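F5/8 type C domain protein (Clostridium perfringens, PDB 7JRM) probably helps a mucin-directed O-glycopeptidase, ZmpB, to recognise its glycan-bearing substrates, through a calcium-containing carbohydrate-binding module of family 51. Local coordinates at residues 15-18 / 19-22; 114-117 / 118-122; 180-183 / 184-187. All blocks are in the same frame, centred on the assembly; numbering follows the deposited sequence.

Interaction 1. Residues 15-18 / 19-22; sequences AYSM and DEKV
The backbone N of Ser17 points its hydrogen at the carboxylate of Glu20, three residues on, and this charged-acceptor bond carries the polar half of the turn. From Ser17 N to Glu20 OE1 it is 2.6 Å, nearly straight at 166°, and it meets the oxygen on its anti side, somewhat out of the carboxylate plane. Glu20 gets there with CG beside its own backbone N (chi1 -68°) and the chain extended beyond, which also lays its CG against Ser17 OG. A weak bond from Asp19 N to Ser17 OG, 3.4 Å long, adds a second tie, and one water donates to Ser17 O at 2.7 Å.

The apolar half belongs to Tyr16 and Val22. Val22 lies over one face of the phenol ring, its CG2 3.9 Å from Tyr16 CG and making an off-centre CH-pi contact. The Glu20 carboxylate stands steeply to that ring, 74° between planes.

Asp19 turns outward to a salt bridge with Lys271. Tyr16 lies on strand 14-16, an outermost strand of the Ig-like domain's mixed sheet, and bonds through its backbone to Ala78 and Thr80; Val79 of the adjacent strand 70-79 receives the side chains of Met18 and Val22.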
loop_
_atom_site.group_PDB
_atom_site.type_symbol
_atom_site.label_atom_id
_atom_site.label_comp_id
_atom_site.label_asym_id
_atom_site.label_seq_id
_atom_site.Cartn_x
_atom_site.Cartn_y
_atom_site.Cartn_z
ATOM N N ALA A 15 -22.456 -8.501 -12.438
ATOM C CA ALA A 15 -21.119 -8.100 -12.854
ATOM C C ALA A 15 -20.543 -7.151 -11.815
ATOM O O ALA A 15 -21.224 -6.219 -11.379
ATOM C CB ALA A 15 -21.138 -7.429 -14.232
ATOM N N TYR A 16 -19.294 -7.392 -11.423
ATOM C CA TYR A 16 -18.610 -6.570 -10.439
ATOM C C TYR A 16 -17.275 -6.104 -11.002
ATOM O O TYR A 16 -16.710 -6.716 -11.912
ATOM C CB TYR A 16 -18.378 -7.333 -9.125
ATOM C CG TYR A 16 -19.615 -7.500 -8.275
ATOM C CD1 TYR A 16 -19.995 -6.522 -7.366
ATOM C CD2 TYR A 16 -20.397 -8.643 -8.371
ATOM C CE1 TYR A 16 -21.124 -6.673 -6.582
ATOM C CE2 TYR A 16 -21.528 -8.804 -7.591
ATOM C CZ TYR A 16 -21.885 -7.816 -6.699
ATOM O OH TYR A 16 -23.009 -7.973 -5.922
ATOM N N SER A 17 -16.775 -5.001 -10.449
ATOM C CA SER A 17 -15.468 -4.485 -10.817
ATOM C C SER A 17 -14.400 -5.086 -9.902
ATOM O O SER A 17 -14.688 -5.885 -9.008
ATOM C CB SER A 17 -15.463 -2.957 -10.766
ATOM O OG SER A 17 -15.067 -2.488 -9.490
ATOM N N MET A 18 -13.145 -4.692 -10.126
ATOM C CA MET A 18 -12.041 -5.303 -9.391
ATOM C C MET A 18 -12.009 -4.866 -7.931
ATOM O O MET A 18 -11.622 -5.654 -7.061
ATOM C CB MET A 18 -10.711 -4.970 -10.071
ATOM C CG MET A 18 -10.506 -5.658 -11.411
ATOM S SD MET A 18 -10.792 -7.439 -11.348
ATOM C CE MET A 18 -9.405 -7.974 -10.350
ATOM N N ASP A 19 -12.408 -3.630 -7.642
ATOM C CA ASP A 19 -12.317 -3.087 -6.293
ATOM C C ASP A 19 -13.596 -3.258 -5.484
ATOM O O ASP A 19 -13.612 -2.904 -4.300
ATOM C CB ASP A 19 -11.945 -1.601 -6.348
ATOM C CG ASP A 19 -10.679 -1.346 -7.141
ATOM O OD1 ASP A 19 -9.581 -1.448 -6.557
ATOM O OD2 ASP A 19 -10.785 -1.042 -8.348
ATOM N N GLU A 20 -14.659 -3.787 -6.079
ATOM C CA GLU A 20 -15.934 -3.915 -5.391
ATOM C C GLU A 20 -15.992 -5.210 -4.590
ATOM O O GLU A 20 -15.393 -6.224 -4.962
ATOM C CB GLU A 20 -17.091 -3.864 -6.390
ATOM C CG GLU A 20 -17.270 -2.508 -7.053
ATOM C CD GLU A 20 -18.278 -2.538 -8.187
ATOM O OE1 GLU A 20 -18.272 -3.513 -8.966
ATOM O OE2 GLU A 20 -19.074 -1.583 -8.298
ATOM N N LYS A 21 -16.722 -5.163 -3.478
ATOM C CA LYS A 21 -16.908 -6.333 -2.628
ATOM C C LYS A 21 -18.028 -7.195 -3.197
ATOM O O LYS A 21 -19.168 -6.736 -3.326
ATOM C CB LYS A 21 -17.224 -5.908 -1.196
ATOM C CG LYS A 21 -17.376 -7.065 -0.222
ATOM C CD LYS A 21 -16.083 -7.852 -0.093
ATOM C CE LYS A 21 -16.062 -8.672 1.188
ATOM N NZ LYS A 21 -14.917 -9.625 1.219
ATOM N N VAL A 22 -17.707 -8.440 -3.532
ATOM C CA VAL A 22 -18.666 -9.333 -4.173
ATOM C C VAL A 22 -19.600 -9.905 -3.114
ATOM O O VAL A 22 -19.156 -10.561 -2.166
ATOM C CB VAL A 22 -17.952 -10.452 -4.943
ATOM C CG1 VAL A 22 -18.901 -11.617 -5.197
ATOM C CG2 VAL A 22 -17.394 -9.920 -6.254
HETATM O O HOH W 1 -14.680 -7.578 -6.859
#

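Interaction 2. Residues 114-117 / 118-122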
loop_
_atom_site.group_PDB
_atom_site.type_symbol
_atom_site.label_atom_id
_atom_site.label_comp_id
_atom_site.label_asym_id
_atom_site.label_seq_id
_atom_site.Cartn_x
_atom_site.Cartn_y
_atom_site.Cartn_z
ATOM N N LEU A 114 -34.301 6.937 -16.432
ATOM C CA LEU A 114 -35.074 5.735 -16.163
ATOM C C LEU A 114 -35.639 5.805 -14.751
ATOM O O LEU A 114 -35.316 6.705 -13.971
ATOM C CB LEU A 114 -34.223 4.470 -16.340
ATOM C CG LEU A 114 -33.696 4.204 -17.751
ATOM C CD1 LEU A 114 -32.931 2.890 -17.800
ATOM C CD2 LEU A 114 -34.837 4.203 -18.756
ATOM N N LEU A 115 -36.488 4.837 -14.424
ATOM C CA LEU A 115 -37.151 4.779 -13.129
ATOM C C LEU A 115 -36.448 3.780 -12.220
ATOM O O LEU A 115 -36.089 2.678 -12.647
ATOM C CB LEU A 115 -38.624 4.394 -13.289
ATOM C CG LEU A 115 -39.485 4.413 -12.025
ATOM C CD1 LEU A 115 -39.775 5.842 -11.594
ATOM C CD2 LEU A 115 -40.777 3.643 -12.246
ATOM N N ASN A 116 -36.253 4.173 -10.964
ATOM C CA ASN A 116 -35.628 3.314 -9.971
ATOM C C ASN A 116 -36.686 2.509 -9.221
ATOM O O ASN A 116 -37.892 2.704 -9.383
ATOM C CB ASN A 116 -34.796 4.143 -8.992
ATOM C CG ASN A 116 -33.509 4.654 -9.609
ATOM O OD1 ASN A 116 -32.856 3.951 -10.379
ATOM N ND2 ASN A 116 -33.137 5.883 -9.271
ATOM N N GLU A 117 -36.212 1.585 -8.379
ATOM C CA GLU A 117 -37.126 0.748 -7.611
ATOM C C GLU A 117 -37.923 1.560 -6.597
ATOM O O GLU A 117 -39.080 1.230 -6.314
ATOM C CB GLU A 117 -36.354 -0.367 -6.907
ATOM C CG GLU A 117 -37.188 -1.601 -6.601
ATOM C CD GLU A 117 -37.648 -2.318 -7.855
ATOM O OE1 GLU A 117 -36.841 -2.444 -8.800
ATOM O OE2 GLU A 117 -38.817 -2.757 -7.895
ATOM N N ASP A 118 -37.329 2.618 -6.043
ATOM C CA ASP A 118 -38.002 3.474 -5.076
ATOM C C ASP A 118 -38.764 4.620 -5.735
ATOM O O ASP A 118 -39.042 5.627 -5.073
ATOM C CB ASP A 118 -36.993 4.022 -4.063
ATOM C CG ASP A 118 -35.878 4.819 -4.715
ATOM O OD1 ASP A 118 -35.825 4.875 -5.963
ATOM O OD2 ASP A 118 -35.050 5.392 -3.977
ATOM N N ASN A 119 -39.094 4.489 -7.021
ATOM C CA ASN A 119 -39.850 5.442 -7.830
ATOM C C ASN A 119 -39.092 6.734 -8.110
ATOM O O ASN A 119 -39.652 7.633 -8.750
ATOM C CB ASN A 119 -41.212 5.790 -7.210
ATOM C CG ASN A 119 -42.369 5.179 -7.973
ATOM O OD1 ASN A 119 -42.237 4.111 -8.571
ATOM N ND2 ASN A 119 -43.511 5.856 -7.960
ATOM N N SER A 120 -37.849 6.867 -7.659
ATOM C CA SER A 120 -37.046 8.012 -8.054
ATOM C C SER A 120 -36.520 7.811 -9.473
ATOM O O SER A 120 -36.516 6.702 -10.011
ATOM C CB SER A 120 -35.885 8.229 -7.082
ATOM O OG SER A 120 -34.979 7.140 -7.112
ATOM N N VAL A 121 -36.074 8.907 -10.079
ATOM C CA VAL A 121 -35.599 8.905 -11.458
ATOM C C VAL A 121 -34.078 8.848 -11.454
ATOM O O VAL A 121 -33.422 9.620 -10.743
ATOM C CB VAL A 121 -36.103 10.140 -12.223
ATOM C CG1 VAL A 121 -35.434 10.235 -13.588
ATOM C CG2 VAL A 121 -37.616 10.090 -12.369
ATOM N N GLU A 122 -33.519 7.935 -12.243
ATOM C CA GLU A 122 -32.076 7.808 -12.399
ATOM C C GLU A 122 -31.663 8.461 -13.713
ATOM O O GLU A 122 -32.137 8.064 -14.784
ATOM C CB GLU A 122 -31.647 6.341 -12.369
ATOM C CG GLU A 122 -30.144 6.140 -12.297
ATOM C CD GLU A 122 -29.598 6.322 -10.896
ATOM O OE1 GLU A 122 -30.394 6.276 -9.935
ATOM O OE2 GLU A 122 -28.372 6.517 -10.755
#
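Asn116 reaches across to Ser120 and Glu122 with a single side-chain nitrogen, and the close-fitting half of this turn gathers round it. Asn116 ND2 gives one hydrogen to Ser120 OG at 3.1 Å, lying in the amide plane, and the other to Glu122 OE1 at 2.8 Å, using that oxygen's anti lone pair. Glu122 can offer the oxygen because its chain bends at chi2 (80°), bringing OE1 round to the N-H of the amide, only slightly out of its plane, with the two planes 60° apart. Ser120 OG in turn donates to Asp118 OD1 at 2.7 Å, so a chain of bonds links Glu122, the amide, the hydroxyl and the aspartate, ND2 giving both ways. Asn116 OD1 accepts from Lys187, which fixes which way the amide is flipped. Alongside, the backbone N of Asn116 bonds to Ser120 O at 2.7 Å.

This is the tip of a beta hairpin: strands 112-115 and 121-124 pair antiparallel, Leu114 with Glu122 as a hydrogen-bonded pair and Leu115 with Val121 as a non-hydrogen-bonded one, and a type I beta turn runs from Asn116 to Asn119. Asn119, the last residue of the turn, has positive phi (69°) and occupies the G1 bulge position of this 3:5 hairpin.

The turn itself is looser. Its closing bond, Asn119 N to Asn116 O, measures 3.2 Å and comes in from above the carbonyl plane. Glu117, Asp118 and Asn119 are exposed, Glu117 touching Pro186. Leu115 is buried and packs on Arg154; its CD1 lies 3.4 Å from Asn119 O, the two side chains meeting only distantly.

Interaction 3. Residues 180-183 / 184-187; sequences VMRI and DTPK
Thr185 turns its two branches to different partners across the bend, the hydroxyl to the backbone of Arg182 and the methyl to Met181. Thr185 OG1 sits beside its own backbone N (chi1 -53°), which presents it to Arg182 N at 2.8 Å, along an N-H that points almost straight at it (163°). The same torsion sends CG2 the other way, where it lies 3.9 Å from Met181 CE. The methionine crosses the threonine at about a right angle; bent at chi3, it carries its terminal methyl on past CG2 to within 3.2 Å of Pro186 O.

Arg182 O is shared. Thr185 N bonds to it at 3.2 Å, approaching from above the carbonyl plane, and a water that donates to Arg182 O and Thr185 O links the same two residues again. The arginine side chain crosses that of Thr185 obliquely and touches it through CB and CG, then runs outward, extended as far as NE. Its guanidinium has Val180 CG1 over one face, toward its rim, and forms a salt bridge with Asp208, a calcium ligand.

Residues Arg182 to Thr185 make a type I beta turn, with the Thr185 hydroxyl accepting a second bond from the backbone N of the turn's first residue. It brings the chain out of strand 173-182, at the edge of a five-stranded antiparallel sheet, toward strand 188-193, which belongs to a different antiparallel sheet of this calcium-containing NPCBM domain.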
loop_
_atom_site.group_PDB
_atom_site.type_symbol
_atom_site.label_atom_id
_atom_site.label_comp_id
_atom_site.label_asym_id
_atom_site.label_seq_id
_atom_site.Cartn_x
_atom_site.Cartn_y
_atom_site.Cartn_z
ATOM N N VAL A 180 -42.209 -7.508 -20.632
ATOM C CA VAL A 180 -42.749 -6.280 -21.202
ATOM C C VAL A 180 -42.609 -5.169 -20.170
ATOM O O VAL A 180 -43.175 -5.244 -19.073
ATOM C CB VAL A 180 -44.209 -6.465 -21.635
ATOM C CG1 VAL A 180 -44.882 -5.113 -21.818
ATOM C CG2 VAL A 180 -44.277 -7.276 -22.919
ATOM N N MET A 181 -41.842 -4.138 -20.512
ATOM C CA MET A 181 -41.564 -3.037 -19.600
ATOM C C MET A 181 -42.468 -1.859 -19.938
ATOM O O MET A 181 -42.571 -1.465 -21.104
ATOM C CB MET A 181 -40.095 -2.621 -19.682
ATOM C CG MET A 181 -39.165 -3.519 -18.885
ATOM S SD MET A 181 -37.469 -2.917 -18.841
ATOM C CE MET A 181 -37.525 -1.898 -17.369
ATOM N N ARG A 182 -43.119 -1.309 -18.921
ATOM C CA ARG A 182 -44.044 -0.201 -19.078
ATOM C C ARG A 182 -43.462 1.052 -18.425
ATOM O O ARG A 182 -42.309 1.071 -17.985
ATOM C CB ARG A 182 -45.408 -0.583 -18.499
ATOM C CG ARG A 182 -45.823 -2.005 -18.844
ATOM C CD ARG A 182 -47.301 -2.245 -18.596
ATOM N NE ARG A 182 -47.780 -3.429 -19.304
ATOM C CZ ARG A 182 -48.230 -3.423 -20.554
ATOM N NH1 ARG A 182 -48.268 -2.290 -21.243
ATOM N NH2 ARG A 182 -48.643 -4.550 -21.119
ATOM N N ILE A 183 -44.275 2.110 -18.363
ATOM C CA ILE A 183 -43.797 3.394 -17.855
ATOM C C ILE A 183 -43.357 3.266 -16.401
ATOM O O ILE A 183 -42.291 3.759 -16.012
ATOM C CB ILE A 183 -44.881 4.474 -18.026
ATOM C CG1 ILE A 183 -45.038 4.838 -19.501
ATOM C CG2 ILE A 183 -44.546 5.709 -17.203
ATOM C CD1 ILE A 183 -46.239 5.701 -19.790
ATOM N N ASP A 184 -44.163 2.596 -15.581
ATOM C CA ASP A 184 -43.880 2.472 -14.158
ATOM C C ASP A 184 -43.054 1.236 -13.816
ATOM O O ASP A 184 -42.944 0.889 -12.636
ATOM C CB ASP A 184 -45.187 2.468 -13.359
ATOM C CG ASP A 184 -46.116 1.337 -13.757
ATOM O OD1 ASP A 184 -45.933 0.766 -14.851
ATOM O OD2 ASP A 184 -47.035 1.024 -12.971
ATOM N N THR A 185 -42.470 0.573 -14.808
ATOM C CA THR A 185 -41.600 -0.566 -14.538
ATOM C C THR A 185 -40.202 -0.070 -14.186
ATOM O O THR A 185 -39.571 0.601 -15.010
ATOM C CB THR A 185 -41.534 -1.497 -15.743
ATOM O OG1 THR A 185 -42.861 -1.858 -16.149
ATOM C CG2 THR A 185 -40.752 -2.760 -15.399
ATOM N N PRO A 186 -39.691 -0.362 -12.988
ATOM C CA PRO A 186 -38.333 0.075 -12.642
ATOM C C PRO A 186 -37.300 -0.520 -13.587
ATOM O O PRO A 186 -37.504 -1.584 -14.175
ATOM C CB PRO A 186 -38.146 -0.440 -11.210
ATOM C CG PRO A 186 -39.533 -0.614 -10.682
ATOM C CD PRO A 186 -40.367 -1.023 -11.859
ATOM N N LYS A 187 -36.180 0.187 -13.725
ATOM C CA LYS A 187 -35.151 -0.208 -14.677
ATOM C C LYS A 187 -34.617 -1.600 -14.359
ATOM O O LYS A 187 -34.492 -1.988 -13.194
ATOM C CB LYS A 187 -34.009 0.812 -14.674
ATOM C CG LYS A 187 -33.238 0.895 -13.365
ATOM C CD LYS A 187 -32.119 1.922 -13.446
ATOM C CE LYS A 187 -31.122 1.751 -12.309
ATOM N NZ LYS A 187 -31.794 1.672 -10.981
HETATM O O HOH W 2 -39.617 1.058 -17.864
#

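Along the chain the three contacts come in series, interaction 1 in the Ig-like domain and interactions 2 and 3 both in the NPCBM domain. Interactions 2 and 3 have centres 10 Å apart and touch: the segment 184-187 runs past the hairpin of 114-122, where Lys187 N probably bonds to Leu115 O and Leu115 packs on Asp184. The loop leading into strand 188-193 is thereby fastened to a hairpin that comes much earlier in the sequence. Interaction 1 stands apart, its centre about 23 Å from that of interaction 2 and 27 Å from that of interaction 3, but Ala15 and Ser17 reach Arg224 on strand 215-224, placing it where the Ig-like and NPCBM domains meet.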